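Local coordinates for protein 3-hydroxyacyl-thioester dehydratase X (Mycobacterium tuberculosis, PDB 4OOB) that catalyses the reversible hydration of trans-2-enoyl-CoA thioesters to (3R)-3-hydroxyacyl-CoA, accepting a broad range of chain lengths with a preference for C8 to C12, at residues N23-T31 and K160-G168. Residues are numbered along the deposited sequence; the frame is centred on the assembly and turned at random.
Sequences NVAAYAAVT and KIRRYAAVG
Val30 and Val167 fill the groove between two nearly antiparallel helical segments, 23-31 and 160-167, whose axes approach to 9.6 Å at a crossing angle of -156°. With chi1 at -178°, Val167 turns CG1 directly away from its own N and onto the neighbouring backbone, Val167 CG1 lying 3.3 Å from Tyr27 CA; this short, branched side chain suits so close an approach. In the other direction, Val30 divides its two methyls. Val30 CG1 meets the edge of the Tyr164 ring, whereas Val30 CG2 lies over one face of the Arg163 guanidinium. Val30 CG2 also packs tightly, at 3.5 Å, against Lys160 CD. Both long side chains thus lend apolar or flat surface to the valine. Tyr27 and Tyr164 run side by side in the same direction, with Tyr27 CE2 4.0 Å from Tyr164 CE1. Their long flat rings give edges to the valines yet carry both hydroxyls to one shared water. Thr31 places CG2 over the centre of the Tyr27 ring, while Thr31 OG1 donates to Tyr27 O (2.8 Å) within its own helix. Tyr27 OH is also hydrogen-bonded to Thr42 OG1, and Tyr164 meets His192 edge-to-face. Helix 193-199 packs against both tyrosines, through Ala198 and Met194. In this hotdog-fold protein the contact joins helices 21-31 and 158-167, which follow strands 12-18 and 152-156, the outermost strands of the antiparallel sheet within the chain.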
loop_
_atom_site.group_PDB
_atom_site.type_symbol
_atom_site.label_atom_id
_atom_site.label_comp_id
_atom_site.label_asym_id
_atom_site.label_seq_id
_atom_site.Cartn_x
_atom_site.Cartn_y
_atom_site.Cartn_z
ATOM N N ASN A 23 -14.473 -5.551 9.342
ATOM C CA ASN A 23 -13.086 -5.249 9.068
ATOM C C ASN A 23 -13.010 -4.213 7.943
ATOM O O ASN A 23 -12.243 -3.277 8.018
ATOM C CB ASN A 23 -12.363 -6.519 8.677
ATOM C CG ASN A 23 -10.900 -6.295 8.567
ATOM O OD1 ASN A 23 -10.326 -6.322 7.484
ATOM N ND2 ASN A 23 -10.299 -5.988 9.672
ATOM N N VAL A 24 -13.855 -4.367 6.925
ATOM C CA VAL A 24 -13.969 -3.365 5.879
ATOM C C VAL A 24 -14.348 -2.000 6.503
ATOM O O VAL A 24 -13.695 -0.997 6.225
ATOM C CB VAL A 24 -14.996 -3.723 4.769
ATOM C CG1 VAL A 24 -14.951 -2.674 3.643
ATOM C CG2 VAL A 24 -14.768 -5.124 4.223
ATOM N N ALA A 25 -15.375 -1.994 7.350
ATOM C CA ALA A 25 -15.857 -0.752 7.991
ATOM C C ALA A 25 -14.748 -0.118 8.780
ATOM O O ALA A 25 -14.558 1.071 8.735
ATOM C CB ALA A 25 -17.054 -1.023 8.914
ATOM N N ALA A 26 -14.016 -0.945 9.510
ATOM C CA ALA A 26 -12.978 -0.437 10.394
ATOM C C ALA A 26 -11.864 0.155 9.565
ATOM O O ALA A 26 -11.303 1.159 9.967
ATOM C CB ALA A 26 -12.443 -1.539 11.306
ATOM N N TYR A 27 -11.556 -0.499 8.436
ATOM C CA TYR A 27 -10.538 -0.064 7.454
ATOM C C TYR A 27 -10.950 1.224 6.783
ATOM O O TYR A 27 -10.163 2.168 6.680
ATOM C CB TYR A 27 -10.300 -1.168 6.374
ATOM C CG TYR A 27 -9.371 -0.804 5.190
ATOM C CD1 TYR A 27 -9.840 -0.093 4.065
ATOM C CD2 TYR A 27 -8.032 -1.205 5.172
ATOM C CE1 TYR A 27 -9.004 0.198 2.980
ATOM C CE2 TYR A 27 -7.198 -0.925 4.103
ATOM C CZ TYR A 27 -7.674 -0.209 3.010
ATOM O OH TYR A 27 -6.819 0.062 1.950
ATOM N N ALA A 28 -12.168 1.255 6.261
ATOM C CA ALA A 28 -12.676 2.485 5.706
ATOM C C ALA A 28 -12.572 3.601 6.762
ATOM O O ALA A 28 -12.082 4.685 6.447
ATOM C CB ALA A 28 -14.100 2.295 5.225
ATOM N N ALA A 29 -12.934 3.347 8.027
ATOM C CA ALA A 29 -12.876 4.427 9.038
ATOM C C ALA A 29 -11.456 4.936 9.271
ATOM O O ALA A 29 -11.189 6.158 9.298
ATOM C CB ALA A 29 -13.476 3.966 10.367
ATOM N N VAL A 30 -10.529 4.001 9.465
ATOM C CA VAL A 30 -9.143 4.416 9.747
ATOM C C VAL A 30 -8.476 5.129 8.547
ATOM O O VAL A 30 -7.690 6.058 8.755
ATOM C CB VAL A 30 -8.272 3.252 10.269
ATOM C CG1 VAL A 30 -7.987 2.264 9.168
ATOM C CG2 VAL A 30 -6.947 3.767 10.789
ATOM N N THR A 31 -8.753 4.670 7.314
ATOM C CA THR A 31 -8.179 5.303 6.118
ATOM C C THR A 31 -8.911 6.564 5.671
ATOM O O THR A 31 -8.393 7.307 4.829
ATOM C CB THR A 31 -8.065 4.333 4.944
ATOM O OG1 THR A 31 -9.366 3.844 4.571
ATOM C CG2 THR A 31 -7.155 3.162 5.330
ATOM N N LYS A 160 -2.997 6.855 14.905
ATOM C CA LYS A 160 -3.694 6.437 13.662
ATOM C C LYS A 160 -3.002 5.186 13.004
ATOM O O LYS A 160 -3.686 4.238 12.538
ATOM C CB LYS A 160 -3.713 7.593 12.700
ATOM C CG LYS A 160 -4.247 7.294 11.305
ATOM C CD LYS A 160 -5.734 6.990 11.331
ATOM C CE LYS A 160 -6.613 8.068 11.971
ATOM N NZ LYS A 160 -6.361 9.390 11.345
ATOM N N ILE A 161 -1.675 5.152 13.056
ATOM C CA ILE A 161 -0.900 4.082 12.408
ATOM C C ILE A 161 -0.833 2.807 13.281
ATOM O O ILE A 161 -0.772 1.704 12.719
ATOM C CB ILE A 161 0.494 4.597 11.943
ATOM C CG1 ILE A 161 0.307 5.655 10.871
ATOM C CG2 ILE A 161 1.444 3.471 11.445
ATOM C CD1 ILE A 161 -0.335 5.167 9.583
ATOM N N ARG A 162 -0.872 2.929 14.616
ATOM C CA ARG A 162 -1.171 1.746 15.475
ATOM C C ARG A 162 -2.562 1.226 15.095
ATOM O O ARG A 162 -2.736 0.037 14.921
ATOM C CB ARG A 162 -1.075 2.009 17.015
ATOM C CG ARG A 162 0.341 2.237 17.552
ATOM C CD ARG A 162 0.470 2.337 19.092
ATOM N NE ARG A 162 -0.158 3.575 19.586
ATOM C CZ ARG A 162 0.424 4.767 19.694
ATOM N NH1 ARG A 162 1.711 4.950 19.398
ATOM N NH2 ARG A 162 -0.266 5.784 20.148
ATOM N N ARG A 163 -3.545 2.105 14.903
ATOM C CA ARG A 163 -4.883 1.606 14.511
ATOM C C ARG A 163 -4.888 0.936 13.133
ATOM O O ARG A 163 -5.541 -0.093 12.949
ATOM C CB ARG A 163 -5.974 2.697 14.532
ATOM C CG ARG A 163 -6.679 2.883 15.853
ATOM C CD ARG A 163 -8.122 3.355 15.607
ATOM N NE ARG A 163 -8.108 4.715 15.117
ATOM C CZ ARG A 163 -8.959 5.264 14.239
ATOM N NH1 ARG A 163 -9.955 4.593 13.663
ATOM N NH2 ARG A 163 -8.784 6.538 13.927
ATOM N N TYR A 164 -4.203 1.556 12.170
ATOM C CA TYR A 164 -4.068 0.990 10.815
ATOM C C TYR A 164 -3.428 -0.415 10.850
ATOM O O TYR A 164 -3.818 -1.322 10.112
ATOM C CB TYR A 164 -3.251 1.919 9.886
ATOM C CG TYR A 164 -3.204 1.311 8.510
ATOM C CD1 TYR A 164 -4.343 1.253 7.712
ATOM C CD2 TYR A 164 -2.066 0.667 8.064
ATOM C CE1 TYR A 164 -4.308 0.607 6.469
ATOM C CE2 TYR A 164 -2.037 0.014 6.848
ATOM C CZ TYR A 164 -3.128 -0.014 6.038
ATOM O OH TYR A 164 -3.054 -0.682 4.783
ATOM N N ALA A 165 -2.455 -0.616 11.737
ATOM C CA ALA A 165 -1.806 -1.933 11.828
ATOM C C ALA A 165 -2.809 -3.024 12.142
ATOM O O ALA A 165 -2.813 -4.073 11.478
ATOM C CB ALA A 165 -0.707 -1.910 12.875
ATOM N N ALA A 166 -3.630 -2.790 13.165
ATOM C CA ALA A 166 -4.718 -3.729 13.545
ATOM C C ALA A 166 -5.711 -4.080 12.398
ATOM O O ALA A 166 -6.249 -5.185 12.300
ATOM C CB ALA A 166 -5.493 -3.155 14.740
ATOM N N VAL A 167 -5.912 -3.138 11.505
ATOM C CA VAL A 167 -6.935 -3.287 10.502
ATOM C C VAL A 167 -6.413 -3.761 9.148
ATOM O O VAL A 167 -7.118 -4.474 8.524
ATOM C CB VAL A 167 -7.729 -1.967 10.418
ATOM C CG1 VAL A 167 -8.861 -2.052 9.420
ATOM C CG2 VAL A 167 -8.277 -1.626 11.790
ATOM N N GLY A 168 -5.169 -3.465 8.762
ATOM C CA GLY A 168 -4.653 -3.654 7.405
ATOM C C GLY A 168 -3.652 -4.806 7.090
ATOM O O GLY A 168 -2.851 -4.800 6.045
HETATM O O HOH W 1 -4.215 0.217 2.596
#